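Local coordinates for protein purine nucleosidase, (IunH-1) (Sulfolobus solfataricus, PDB 3T8J) that belongs to the nucleoside hydrolase family and folds around a mixed, largely parallel beta sheet with a bound sodium ion, in an assembly of four chains, at residues I154-I157 / A161-N164; T183-D188 / A239-I244; I174-G179 / K286-I291; V75-G80 / R222-T227; R2-D7 / Y19-N24. All blocks are in the same frame, centred on the assembly; numbering follows the deposited sequence.

Contact 1 of 5, residues I154-I157 / A161-N164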
# COMPACT_ATOMS: atom_id res chain seq x y z
N ILE A 154 -19.57 -1.78 -7.73
CA ILE A 154 -20.50 -2.86 -7.40
C ILE A 154 -19.90 -4.11 -8.04
O ILE A 154 -20.14 -4.40 -9.22
CB ILE A 154 -21.94 -2.61 -7.91
CG1 ILE A 154 -22.52 -1.32 -7.32
CG2 ILE A 154 -22.82 -3.83 -7.60
CD1 ILE A 154 -22.47 -1.21 -5.83
N GLY A 155 -19.07 -4.81 -7.27
CA GLY A 155 -18.29 -5.92 -7.77
C GLY A 155 -19.00 -7.26 -7.59
O GLY A 155 -20.05 -7.35 -6.97
N ASN A 156 -18.41 -8.29 -8.17
CA ASN A 156 -18.89 -9.67 -8.00
C ASN A 156 -17.95 -10.56 -7.19
O ASN A 156 -18.38 -11.19 -6.21
CB ASN A 156 -19.33 -10.31 -9.33
CG ASN A 156 -18.24 -10.40 -10.41
OD1 ASN A 156 -17.14 -9.88 -10.28
ND2 ASN A 156 -18.58 -11.09 -11.51
N ILE A 157 -16.67 -10.57 -7.53
CA ILE A 157 -15.72 -11.43 -6.80
C ILE A 157 -15.43 -10.88 -5.41
O ILE A 157 -15.29 -11.66 -4.46
CB ILE A 157 -14.42 -11.67 -7.63
CG1 ILE A 157 -13.53 -12.72 -6.95
CG2 ILE A 157 -13.65 -10.34 -7.93
CD1 ILE A 157 -14.15 -14.12 -6.77
N ALA A 161 -14.83 -5.13 -6.66
CA ALA A 161 -14.07 -5.50 -7.86
C ALA A 161 -14.76 -6.60 -8.67
O ALA A 161 -15.44 -7.51 -8.10
CB ALA A 161 -12.63 -5.92 -7.49
N GLU A 162 -14.55 -6.55 -9.97
CA GLU A 162 -15.02 -7.51 -10.94
C GLU A 162 -13.95 -8.60 -11.19
O GLU A 162 -12.75 -8.35 -11.18
CB GLU A 162 -15.40 -6.79 -12.24
CG GLU A 162 -15.90 -7.65 -13.35
CD GLU A 162 -14.79 -8.32 -14.13
OE1 GLU A 162 -13.69 -7.71 -14.27
OE2 GLU A 162 -15.03 -9.44 -14.64
N PHE A 163 -14.42 -9.83 -11.41
CA PHE A 163 -13.57 -11.00 -11.47
C PHE A 163 -12.40 -10.93 -12.46
O PHE A 163 -11.27 -11.21 -12.09
CB PHE A 163 -14.44 -12.22 -11.81
CG PHE A 163 -13.71 -13.52 -11.78
CD1 PHE A 163 -13.44 -14.14 -10.56
CD2 PHE A 163 -13.33 -14.15 -12.95
CE1 PHE A 163 -12.77 -15.37 -10.53
CE2 PHE A 163 -12.69 -15.38 -12.92
CZ PHE A 163 -12.43 -16.00 -11.70
N ASN A 164 -12.67 -10.60 -13.72
CA ASN A 164 -11.59 -10.65 -14.74
C ASN A 164 -10.41 -9.75 -14.37
O ASN A 164 -9.26 -10.16 -14.47
CB ASN A 164 -12.11 -10.25 -16.12
CG ASN A 164 -13.01 -11.30 -16.73
OD1 ASN A 164 -13.01 -12.46 -16.31
ND2 ASN A 164 -13.79 -10.91 -17.77
O HOH W 1 -17.22 -10.94 -14.17

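Contact 2 of 5, residues T183-D188 / A239-I244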
# COMPACT_ATOMS: atom_id res chain seq x y z
N THR A 183 -12.60 -0.66 -25.80
CA THR A 183 -13.96 -0.40 -25.39
C THR A 183 -14.27 -1.43 -24.29
O THR A 183 -14.06 -2.61 -24.49
CB THR A 183 -14.97 -0.47 -26.56
OG1 THR A 183 -14.73 0.64 -27.45
CG2 THR A 183 -16.40 -0.39 -26.03
N MET A 184 -14.73 -0.93 -23.14
CA MET A 184 -14.88 -1.72 -21.90
C MET A 184 -16.35 -1.79 -21.50
O MET A 184 -17.04 -0.77 -21.44
CB MET A 184 -14.06 -1.03 -20.81
CG MET A 184 -14.16 -1.53 -19.48
SD MET A 184 -13.24 -0.29 -18.47
CE MET A 184 -12.54 -1.53 -17.59
N ILE A 185 -16.81 -3.00 -21.18
CA ILE A 185 -18.16 -3.28 -20.73
C ILE A 185 -18.07 -3.74 -19.26
O ILE A 185 -17.61 -4.85 -18.99
CB ILE A 185 -18.83 -4.38 -21.60
CG1 ILE A 185 -19.19 -3.90 -23.03
CG2 ILE A 185 -20.16 -4.85 -21.00
CD1 ILE A 185 -18.03 -3.39 -23.91
N PRO A 186 -18.53 -2.91 -18.31
CA PRO A 186 -18.41 -3.26 -16.87
C PRO A 186 -19.49 -4.20 -16.34
O PRO A 186 -20.63 -4.17 -16.81
CB PRO A 186 -18.51 -1.90 -16.16
CG PRO A 186 -18.51 -0.87 -17.23
CD PRO A 186 -18.95 -1.51 -18.47
N TRP A 187 -19.12 -4.97 -15.32
CA TRP A 187 -20.06 -5.82 -14.61
C TRP A 187 -21.27 -5.06 -14.09
O TRP A 187 -22.42 -5.54 -14.19
CB TRP A 187 -19.35 -6.46 -13.42
CG TRP A 187 -20.27 -7.28 -12.52
CD1 TRP A 187 -20.77 -6.93 -11.30
CD2 TRP A 187 -20.79 -8.57 -12.82
NE1 TRP A 187 -21.59 -7.93 -10.81
CE2 TRP A 187 -21.61 -8.95 -11.73
CE3 TRP A 187 -20.64 -9.45 -13.89
CZ2 TRP A 187 -22.27 -10.19 -11.68
CZ3 TRP A 187 -21.31 -10.68 -13.83
CH2 TRP A 187 -22.10 -11.03 -12.74
N ASP A 188 -21.05 -3.89 -13.49
CA ASP A 188 -22.13 -3.16 -12.84
C ASP A 188 -22.99 -2.33 -13.80
O ASP A 188 -23.89 -1.60 -13.36
CB ASP A 188 -21.68 -2.39 -11.59
CG ASP A 188 -20.46 -1.52 -11.80
OD1 ASP A 188 -19.99 -1.35 -12.97
OD2 ASP A 188 -19.97 -0.99 -10.76
N ALA A 239 -21.60 -12.24 -23.34
CA ALA A 239 -22.44 -12.21 -24.53
C ALA A 239 -22.88 -10.79 -24.90
O ALA A 239 -22.99 -10.47 -26.08
CB ALA A 239 -23.66 -13.16 -24.34
N ILE A 240 -23.09 -9.94 -23.90
CA ILE A 240 -23.36 -8.52 -24.16
C ILE A 240 -22.14 -7.84 -24.78
O ILE A 240 -22.27 -7.07 -25.76
CB ILE A 240 -23.84 -7.78 -22.89
CG1 ILE A 240 -25.27 -8.19 -22.55
CG2 ILE A 240 -23.79 -6.25 -23.10
CD1 ILE A 240 -25.75 -7.70 -21.14
N THR A 241 -20.95 -8.11 -24.24
CA THR A 241 -19.72 -7.54 -24.78
C THR A 241 -19.57 -7.94 -26.25
O THR A 241 -19.27 -7.11 -27.11
CB THR A 241 -18.49 -8.01 -23.99
OG1 THR A 241 -18.66 -7.63 -22.60
CG2 THR A 241 -17.18 -7.40 -24.55
N THR A 242 -19.79 -9.22 -26.53
CA THR A 242 -19.69 -9.77 -27.87
C THR A 242 -20.73 -9.17 -28.83
O THR A 242 -20.43 -8.84 -29.98
CB THR A 242 -19.83 -11.32 -27.83
OG1 THR A 242 -18.86 -11.86 -26.91
CG2 THR A 242 -19.60 -11.94 -29.20
N ALA A 243 -21.95 -9.03 -28.34
CA ALA A 243 -23.04 -8.45 -29.14
C ALA A 243 -22.71 -7.02 -29.53
O ALA A 243 -22.96 -6.62 -30.67
CB ALA A 243 -24.40 -8.53 -28.39
N ILE A 244 -22.14 -6.25 -28.60
CA ILE A 244 -21.74 -4.86 -28.89
C ILE A 244 -20.57 -4.87 -29.89
O ILE A 244 -20.50 -4.02 -30.81
CB ILE A 244 -21.36 -4.12 -27.60
CG1 ILE A 244 -22.60 -3.86 -26.75
CG2 ILE A 244 -20.63 -2.80 -27.90
CD1 ILE A 244 -22.24 -3.47 -25.32

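Contact 3 of 5, residues I174-G179 / K286-I291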
# COMPACT_ATOMS: atom_id res chain seq x y z
N ILE A 174 -1.10 -3.50 -17.17
CA ILE A 174 -0.26 -3.49 -18.38
C ILE A 174 -1.09 -3.21 -19.63
O ILE A 174 -0.74 -2.36 -20.46
CB ILE A 174 0.50 -4.84 -18.52
CG1 ILE A 174 1.57 -4.93 -17.44
CG2 ILE A 174 1.13 -4.99 -19.92
CD1 ILE A 174 2.07 -6.40 -17.23
N VAL A 175 -2.24 -3.85 -19.77
CA VAL A 175 -3.08 -3.70 -20.95
C VAL A 175 -3.65 -2.27 -21.05
O VAL A 175 -3.65 -1.68 -22.14
CB VAL A 175 -4.18 -4.78 -20.95
CG1 VAL A 175 -5.31 -4.46 -21.93
CG2 VAL A 175 -3.53 -6.13 -21.29
N PHE A 176 -4.12 -1.74 -19.91
CA PHE A 176 -4.73 -0.41 -19.89
C PHE A 176 -3.71 0.70 -20.06
O PHE A 176 -4.12 1.82 -20.39
CB PHE A 176 -5.63 -0.23 -18.65
CG PHE A 176 -7.01 -0.77 -18.84
CD1 PHE A 176 -7.25 -2.13 -18.74
CD2 PHE A 176 -8.08 0.06 -19.09
CE1 PHE A 176 -8.52 -2.65 -18.91
CE2 PHE A 176 -9.34 -0.46 -19.29
CZ PHE A 176 -9.57 -1.82 -19.16
N ASN A 177 -2.41 0.42 -19.83
CA ASN A 177 -1.34 1.42 -19.97
C ASN A 177 -0.63 1.34 -21.34
O ASN A 177 0.12 2.25 -21.70
CB ASN A 177 -0.33 1.23 -18.84
CG ASN A 177 0.75 2.28 -18.82
OD1 ASN A 177 0.49 3.47 -18.62
ND2 ASN A 177 1.99 1.84 -19.02
N ALA A 178 -0.88 0.28 -22.11
CA ALA A 178 -0.10 -0.02 -23.33
C ALA A 178 -0.40 0.90 -24.52
O ALA A 178 0.47 1.10 -25.37
CB ALA A 178 -0.31 -1.47 -23.76
N GLY A 179 -1.64 1.38 -24.61
CA GLY A 179 -2.11 2.21 -25.74
C GLY A 179 -3.04 1.53 -26.74
O GLY A 179 -3.22 2.01 -27.84
N LYS A 286 -6.15 12.42 -19.97
CA LYS A 286 -6.00 11.62 -21.16
C LYS A 286 -6.81 10.33 -21.02
O LYS A 286 -6.40 9.44 -20.28
CB LYS A 286 -4.53 11.27 -21.36
CG LYS A 286 -3.62 12.49 -21.48
CD LYS A 286 -2.17 12.04 -21.35
CE LYS A 286 -1.23 13.23 -21.50
NZ LYS A 286 0.18 12.79 -21.28
N PRO A 287 -7.95 10.24 -21.70
CA PRO A 287 -8.68 8.97 -21.60
C PRO A 287 -7.90 7.78 -22.16
O PRO A 287 -7.15 7.91 -23.11
CB PRO A 287 -9.93 9.20 -22.43
CG PRO A 287 -9.64 10.36 -23.29
CD PRO A 287 -8.67 11.21 -22.54
N ASN A 288 -8.13 6.61 -21.57
CA ASN A 288 -7.53 5.36 -22.07
C ASN A 288 -8.56 4.27 -22.38
O ASN A 288 -8.18 3.18 -22.82
CB ASN A 288 -6.44 4.84 -21.11
CG ASN A 288 -6.97 4.50 -19.75
OD1 ASN A 288 -8.10 4.81 -19.46
ND2 ASN A 288 -6.13 3.87 -18.89
N ALA A 289 -9.85 4.55 -22.23
CA ALA A 289 -10.88 3.54 -22.52
C ALA A 289 -12.21 4.18 -22.79
O ALA A 289 -12.56 5.17 -22.17
CB ALA A 289 -11.02 2.54 -21.36
N GLU A 290 -12.95 3.60 -23.73
CA GLU A 290 -14.32 3.98 -23.97
C GLU A 290 -15.17 3.02 -23.17
O GLU A 290 -15.10 1.81 -23.40
CB GLU A 290 -14.67 3.87 -25.43
CG GLU A 290 -16.05 4.30 -25.77
CD GLU A 290 -16.32 4.15 -27.26
OE1 GLU A 290 -16.22 3.00 -27.77
OE2 GLU A 290 -16.62 5.18 -27.88
N ILE A 291 -15.96 3.55 -22.26
CA ILE A 291 -16.75 2.71 -21.35
C ILE A 291 -18.22 2.73 -21.77
O ILE A 291 -18.80 3.78 -22.02
CB ILE A 291 -16.61 3.20 -19.89
CG1 ILE A 291 -15.13 3.31 -19.50
CG2 ILE A 291 -17.45 2.32 -18.94
CD1 ILE A 291 -14.88 3.80 -18.02

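Contact 4 of 5, residues V75-G80 / R222-T227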
# COMPACT_ATOMS: atom_id res chain seq x y z
N VAL A 75 -13.93 -20.22 -9.39
CA VAL A 75 -15.30 -20.05 -8.92
C VAL A 75 -16.27 -21.13 -9.50
O VAL A 75 -17.30 -20.83 -10.11
CB VAL A 75 -15.82 -18.62 -9.14
CG1 VAL A 75 -15.17 -17.67 -8.09
CG2 VAL A 75 -15.54 -18.15 -10.56
N GLU A 76 -15.91 -22.40 -9.29
CA GLU A 76 -16.80 -23.49 -9.69
C GLU A 76 -18.13 -23.45 -8.92
O GLU A 76 -19.12 -24.00 -9.40
CB GLU A 76 -16.08 -24.86 -9.60
CG GLU A 76 -14.99 -25.00 -10.70
CD GLU A 76 -13.91 -26.02 -10.40
OE1 GLU A 76 -14.14 -26.93 -9.59
OE2 GLU A 76 -12.81 -25.93 -11.01
N LYS A 77 -18.18 -22.78 -7.77
CA LYS A 77 -19.46 -22.59 -7.08
C LYS A 77 -20.44 -21.76 -7.94
O LYS A 77 -21.66 -21.93 -7.88
CB LYS A 77 -19.28 -21.97 -5.68
CG LYS A 77 -18.80 -20.51 -5.66
CD LYS A 77 -18.58 -20.00 -4.25
CE LYS A 77 -18.05 -18.57 -4.20
NZ LYS A 77 -17.90 -18.13 -2.77
N VAL A 78 -19.88 -20.84 -8.73
CA VAL A 78 -20.68 -19.95 -9.55
C VAL A 78 -21.12 -20.62 -10.85
O VAL A 78 -22.27 -20.48 -11.26
CB VAL A 78 -19.85 -18.65 -9.89
CG1 VAL A 78 -20.63 -17.75 -10.86
CG2 VAL A 78 -19.47 -17.86 -8.61
N HIS A 79 -20.21 -21.34 -11.50
CA HIS A 79 -20.42 -21.86 -12.88
C HIS A 79 -20.60 -23.37 -12.97
O HIS A 79 -20.85 -23.89 -14.05
CB HIS A 79 -19.24 -21.47 -13.79
CG HIS A 79 -18.98 -20.00 -13.86
ND1 HIS A 79 -19.71 -19.15 -14.66
CD2 HIS A 79 -18.08 -19.22 -13.21
CE1 HIS A 79 -19.28 -17.91 -14.50
NE2 HIS A 79 -18.29 -17.92 -13.61
N GLY A 80 -20.46 -24.08 -11.86
CA GLY A 80 -20.40 -25.55 -11.86
C GLY A 80 -18.98 -26.07 -12.06
O GLY A 80 -18.12 -25.36 -12.58
N ARG A 222 -27.68 -19.51 -13.26
CA ARG A 222 -28.89 -18.77 -12.95
C ARG A 222 -29.31 -18.91 -11.47
O ARG A 222 -29.64 -17.92 -10.79
CB ARG A 222 -30.02 -19.20 -13.88
CG ARG A 222 -31.32 -18.44 -13.71
CD ARG A 222 -32.39 -18.92 -14.69
NE ARG A 222 -33.61 -18.10 -14.60
CZ ARG A 222 -33.78 -16.92 -15.20
NH1 ARG A 222 -32.84 -16.38 -15.96
NH2 ARG A 222 -34.92 -16.25 -15.03
N GLN A 223 -29.30 -20.14 -10.96
CA GLN A 223 -29.62 -20.35 -9.55
C GLN A 223 -28.67 -19.57 -8.64
O GLN A 223 -29.12 -18.93 -7.68
CB GLN A 223 -29.59 -21.86 -9.19
CG GLN A 223 -30.22 -22.23 -7.85
CD GLN A 223 -29.35 -21.91 -6.61
OE1 GLN A 223 -28.11 -21.89 -6.66
NE2 GLN A 223 -30.02 -21.70 -5.48
N TYR A 224 -27.37 -19.60 -8.94
CA TYR A 224 -26.40 -18.95 -8.09
C TYR A 224 -26.56 -17.44 -8.19
O TYR A 224 -26.55 -16.73 -7.18
CB TYR A 224 -24.97 -19.34 -8.50
CG TYR A 224 -23.93 -18.71 -7.62
CD1 TYR A 224 -23.42 -19.36 -6.52
CD2 TYR A 224 -23.43 -17.44 -7.92
CE1 TYR A 224 -22.48 -18.79 -5.70
CE2 TYR A 224 -22.49 -16.85 -7.11
CZ TYR A 224 -22.00 -17.53 -6.01
OH TYR A 224 -21.05 -16.95 -5.20
N SER A 225 -26.70 -16.95 -9.42
CA SER A 225 -26.79 -15.50 -9.62
C SER A 225 -27.99 -14.89 -8.89
O SER A 225 -27.90 -13.79 -8.32
CB SER A 225 -26.88 -15.18 -11.11
OG SER A 225 -25.66 -15.53 -11.78
N SER A 226 -29.10 -15.62 -8.88
CA SER A 226 -30.30 -15.15 -8.21
C SER A 226 -30.22 -15.23 -6.69
O SER A 226 -30.67 -14.32 -5.98
CB SER A 226 -31.52 -15.94 -8.72
OG SER A 226 -31.82 -15.62 -10.08
N THR A 227 -29.62 -16.31 -6.18
CA THR A 227 -29.58 -16.53 -4.73
C THR A 227 -28.49 -15.75 -3.99
O THR A 227 -28.69 -15.33 -2.85
CB THR A 227 -29.42 -18.03 -4.43
OG1 THR A 227 -28.18 -18.50 -4.95
CG2 THR A 227 -30.57 -18.81 -5.06
O HOH W 2 -20.86 -17.72 -2.48

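Contact 5 of 5, residues R2-D7 / Y19-N24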
# COMPACT_ATOMS: atom_id res chain seq x y z
N ARG A 2 -14.31 -9.24 -40.83
CA ARG A 2 -13.65 -8.97 -39.56
C ARG A 2 -13.00 -10.26 -39.05
O ARG A 2 -13.55 -11.35 -39.27
CB ARG A 2 -14.65 -8.42 -38.57
CG ARG A 2 -15.22 -7.05 -39.00
CD ARG A 2 -16.36 -6.57 -38.15
NE ARG A 2 -15.93 -6.24 -36.80
CZ ARG A 2 -16.76 -5.95 -35.80
NH1 ARG A 2 -18.08 -5.96 -36.00
NH2 ARG A 2 -16.27 -5.65 -34.60
N HIS A 3 -11.87 -10.11 -38.36
CA HIS A 3 -11.08 -11.23 -37.84
C HIS A 3 -10.86 -11.05 -36.33
O HIS A 3 -10.37 -10.01 -35.89
CB HIS A 3 -9.74 -11.29 -38.54
CG HIS A 3 -9.86 -11.29 -40.03
ND1 HIS A 3 -10.19 -12.42 -40.75
CD2 HIS A 3 -9.73 -10.29 -40.93
CE1 HIS A 3 -10.23 -12.12 -42.04
NE2 HIS A 3 -9.97 -10.83 -42.17
N PHE A 4 -11.22 -12.08 -35.57
CA PHE A 4 -11.16 -12.03 -34.11
C PHE A 4 -10.35 -13.18 -33.50
O PHE A 4 -10.44 -14.34 -33.93
CB PHE A 4 -12.57 -12.19 -33.51
CG PHE A 4 -13.34 -10.90 -33.37
CD1 PHE A 4 -13.83 -10.24 -34.48
CD2 PHE A 4 -13.63 -10.37 -32.12
CE1 PHE A 4 -14.55 -9.04 -34.35
CE2 PHE A 4 -14.37 -9.20 -31.98
CZ PHE A 4 -14.84 -8.54 -33.10
N ILE A 5 -9.64 -12.87 -32.42
CA ILE A 5 -9.25 -13.87 -31.41
C ILE A 5 -10.21 -13.72 -30.25
O ILE A 5 -10.53 -12.61 -29.82
CB ILE A 5 -7.83 -13.62 -30.88
CG1 ILE A 5 -6.81 -13.84 -31.97
CG2 ILE A 5 -7.54 -14.48 -29.63
CD1 ILE A 5 -5.35 -13.52 -31.55
N ILE A 6 -10.69 -14.87 -29.71
CA ILE A 6 -11.48 -14.84 -28.49
C ILE A 6 -10.67 -15.51 -27.38
O ILE A 6 -10.18 -16.61 -27.55
CB ILE A 6 -12.90 -15.50 -28.69
CG1 ILE A 6 -13.76 -15.37 -27.42
CG2 ILE A 6 -12.82 -16.94 -29.16
CD1 ILE A 6 -15.22 -15.84 -27.64
N ASP A 7 -10.53 -14.81 -26.26
CA ASP A 7 -9.73 -15.24 -25.11
C ASP A 7 -10.67 -15.62 -23.97
O ASP A 7 -11.44 -14.78 -23.49
CB ASP A 7 -8.76 -14.11 -24.72
CG ASP A 7 -7.73 -14.54 -23.66
OD1 ASP A 7 -6.81 -15.36 -23.94
OD2 ASP A 7 -7.84 -14.07 -22.50
N TYR A 19 -20.08 -18.78 -30.01
CA TYR A 19 -21.17 -19.11 -30.93
C TYR A 19 -21.81 -17.86 -31.56
O TYR A 19 -22.18 -17.90 -32.73
CB TYR A 19 -22.22 -19.99 -30.25
CG TYR A 19 -21.78 -21.40 -29.93
CD1 TYR A 19 -20.57 -21.94 -30.37
CD2 TYR A 19 -22.61 -22.24 -29.22
CE1 TYR A 19 -20.20 -23.26 -30.09
CE2 TYR A 19 -22.25 -23.56 -28.93
CZ TYR A 19 -21.06 -24.07 -29.38
OH TYR A 19 -20.72 -25.38 -29.09
N LEU A 20 -21.93 -16.76 -30.82
CA LEU A 20 -22.48 -15.52 -31.36
C LEU A 20 -21.61 -15.06 -32.53
O LEU A 20 -22.14 -14.66 -33.57
CB LEU A 20 -22.59 -14.44 -30.27
CG LEU A 20 -23.50 -13.22 -30.46
CD1 LEU A 20 -24.94 -13.62 -30.77
CD2 LEU A 20 -23.45 -12.29 -29.24
N LEU A 21 -20.29 -15.12 -32.36
CA LEU A 21 -19.39 -14.70 -33.45
C LEU A 21 -19.58 -15.63 -34.66
O LEU A 21 -19.76 -15.18 -35.80
CB LEU A 21 -17.91 -14.68 -33.02
CG LEU A 21 -17.46 -13.66 -31.98
CD1 LEU A 21 -16.01 -13.97 -31.57
CD2 LEU A 21 -17.60 -12.23 -32.50
N LEU A 22 -19.54 -16.94 -34.43
CA LEU A 22 -19.63 -17.92 -35.53
C LEU A 22 -20.97 -17.95 -36.26
O LEU A 22 -21.02 -18.03 -37.52
CB LEU A 22 -19.29 -19.33 -35.03
CG LEU A 22 -17.87 -19.55 -34.52
CD1 LEU A 22 -17.71 -21.00 -34.04
CD2 LEU A 22 -16.82 -19.25 -35.57
N LYS A 23 -22.06 -17.88 -35.50
CA LYS A 23 -23.41 -17.85 -36.04
C LYS A 23 -23.54 -16.71 -37.02
O LYS A 23 -24.19 -16.86 -38.06
CB LYS A 23 -24.42 -17.61 -34.91
CG LYS A 23 -25.83 -17.25 -35.38
CD LYS A 23 -26.51 -18.47 -35.88
CE LYS A 23 -27.93 -18.20 -36.46
NZ LYS A 23 -28.04 -17.02 -37.36
N ASN A 24 -22.91 -15.59 -36.67
CA ASN A 24 -22.99 -14.35 -37.43
C ASN A 24 -21.87 -14.10 -38.48
O ASN A 24 -21.69 -12.98 -38.95
CB ASN A 24 -23.13 -13.17 -36.48
CG ASN A 24 -24.51 -13.14 -35.81
OD1 ASN A 24 -25.52 -12.82 -36.46
ND2 ASN A 24 -24.57 -13.52 -34.53

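Contact 1 of 5, residues I154-I157 / A161-N164
Gly155 and Ala161 bring their CA atoms within 4.2 Å, and Ile157 and Phe163 follow at 5.2 Å, so the chain doubles back on itself in a tight loop. Ala161 O is the backbone acceptor of this turn. It takes two weak bonds, one from Asn156 N at 3.1 Å and one from Ile157 N at 3.3 Å. The side chain of Asn156 supplies a second link. With chi1 at 59°, its CG sits between the backbone N and the carbonyl carbon, and OD1 meets Phe163 N at 2.9 Å, in the carbonyl plane and on a lone pair. Glu162, the N-cap of the helix, accepts from Asn164 N at its OE2 in a nearly straight bond (2.8 Å, 166°). A water joins that same OE2 to Asn156 ND2. Beside this polar seam, Ile157 CD1 lies at the edge of the Phe163 ring, 3.9 Å from CD1 of that ring. The loop leads from strand 141-147 into helix 163-167. Trp187 of helix 187-190 packs on Asn156 and Glu162, while Thr281 of the second subunit bonds to Ile157 O.

Contact 2 of 5, residues T183-D188 / A239-I244
No ring or amide takes part where Ile185 meets Ile240, Thr241 and Ile244: the surfaces are branched aliphatic groups and one hydroxyl. Ile185, on the strand, points at the helix and supplies every contact from its side. Its CB comes to 3.4 Å from Thr241 OG1, with CG2 nearly as near at 3.5 Å; the two side chains slide past each other in opposite directions. This approach of Thr241 OG1 to Ile185 is a van der Waals contact. The threonine's chi1 of -58° sets the oxygen beside its own backbone N, and the hydroxyl's hydrogen bond goes to Pro237 O, one turn earlier. Ile185 and Ile244 instead reach toward each other tip to tip, CG1 of Ile185 lying 3.8 Å from CD1 of Ile244. A looser touch, 4.4 Å between Ile185 CG2 and Ile240 CG2, completes the patch. The short axes of strand 183-185 and helix 239-244 approach to 9.2 Å at 147°, running roughly antiparallel. Neighbouring Met184 points away from this helix and packs on Phe176 of helix 169-177, so adjacent strand residues serve opposite faces of the sheet. A central sheet with helices on both faces in this way is typical of a layered alpha/beta/alpha fold.

Contact 3 of 5, residues I174-G179 / K286-I291
A classic beta bulge, in which Asn288 and Ala289 both face Arg257, puts these two consecutive residues against Phe176 in the last turn of helix 169-177. Asn288 ND2 donates to Phe176 O over 3.2 Å with an N-H...O angle of 136°. The amide nitrogen stands above the carbonyl plane, 42° out of it, and not on a lone pair. A chi1 of 62°, which tucks CG between the backbone N and the carbonyl carbon, carries the amide toward the helix, and ND2 also comes 4.1 Å from Phe176 CB, near the plane of the ring at its edge. The second contact is apolar: Ala289 CB approaches Phe176 CE2 obliquely at 4.0 Å. Ile182 and Met184 of strand 182-185 and Ile261 of strand 251-261 also pack on Phe176, which lies packed between its helix and the sheet. Asn288 OD1, for its part, accepts from Val259 N. The oxygen thus accepts from strand 251-261 while the nitrogen donates to the helix, a pairing consistent with this orientation of the amide. The carbonyls at a helix C-terminus carry the negative end of its dipole, which would probably favour an N-H donor here.

Contact 4 of 5, residues V75-G80 / R222-T227
Tyr224 OH, across from Lys77, is gripped twice: a water donates to it at 2.8 Å, and it is also hydrogen-bonded to Asp280 OD1 of the second subunit. The same water accepts from Lys77 NZ at 3.0 Å, while Lys77 NZ also bonds to Asp280 O of that subunit. The two polar ends are thus tied together indirectly and to a common residue of the neighbour. The lysine chain gets there by leaving the backbone with chi1 at 69° and then running fully extended, crossing the tyrosine obliquely with its CE 3.6 Å from Tyr224 OH. These side chains bridge the short helix 76-79 and the C-terminal end of the long helix 209-227, an alpha-helical packing at a subunit boundary. Its apolar part is a CH-pi contact: Val78 CG2 sits over one face of the Tyr224 ring, 3.9 Å from the centroid and 29° off the normal, with CE2 its nearest ring atom at 3.5 Å. Val78 CA lies above the centre of the same face. Val78 O, buried here, has no hydrogen-bonding partner in the model. Lys77 O fares differently; it comes within 3.4 Å of Tyr224 CD1 and is hydrogen-bonded to His220 NE2. The ring reaches the short helix because Tyr224 CG stands anti to its backbone nitrogen (chi1 -179°).

Contact 5 of 5, residues R2-D7 / Y19-N24
Apolar packing is the whole of what passes between Phe4 and Ile6 of the strand and Leu21 of the helix. Leu21 CD2 lies over one face of the Phe4 ring, while Leu21 CD1 comes 4.3 Å from Phe4 CB and 4.4 Å from Ile6 CD1. The two methyls of one leucine therefore divide the work, one above the ring and one in the angle between the strand side chains. With chi2 of Leu21 at 172°, CD1 continues the chain away from CA and reaches deepest toward the sheet. Phe4 and Ile6, two residues apart, both point at the helix; Ile5 between them points away.

Polar bonds lie around this patch. Asn24 ND2 closes the helix end by donating to Leu20 O at 2.9 Å with an N-H...O angle of 161°, in the carbonyl plane and on a lone pair. Arg2 NE stands in the plane of the Phe4 ring at its edge and forms a salt bridge with Glu117.

The segments belong to the beta-alpha-beta unit of strand 3-8, helix 12-23 and strand 27-33. Since no polar pair links them and Phe4, Ile6 and Leu21 are all buried, cohesion probably rests on dispersion and burial, with no directional bond to fix the fit.

The sodium ion, held by Asp9, Asp14, Ile121 and Ser122, lies about 7 Å from the side chains of Phe163 in contact 1 and Ile6 in contact 5, about 9 Å from Thr241 in contact 2, about 11 Å from Val78 in contact 4 and about 14 Å from Phe176 in contact 3. Contacts 2 and 3 share the sheet, joined where Met184 N lies 2.8 Å from Glu290 O. Contact 1 meets contact 2 through Ile154 N, 3.2 Å from Asp188 OD2, and contact 4 through Ile157 CD1, 3.9 Å from Val75 CG1. Contact 5 packs on contact 2, Leu21 CD2 to Thr242 CG2 being 3.9 Å. Contacts 1 and 4 both touch the second subunit.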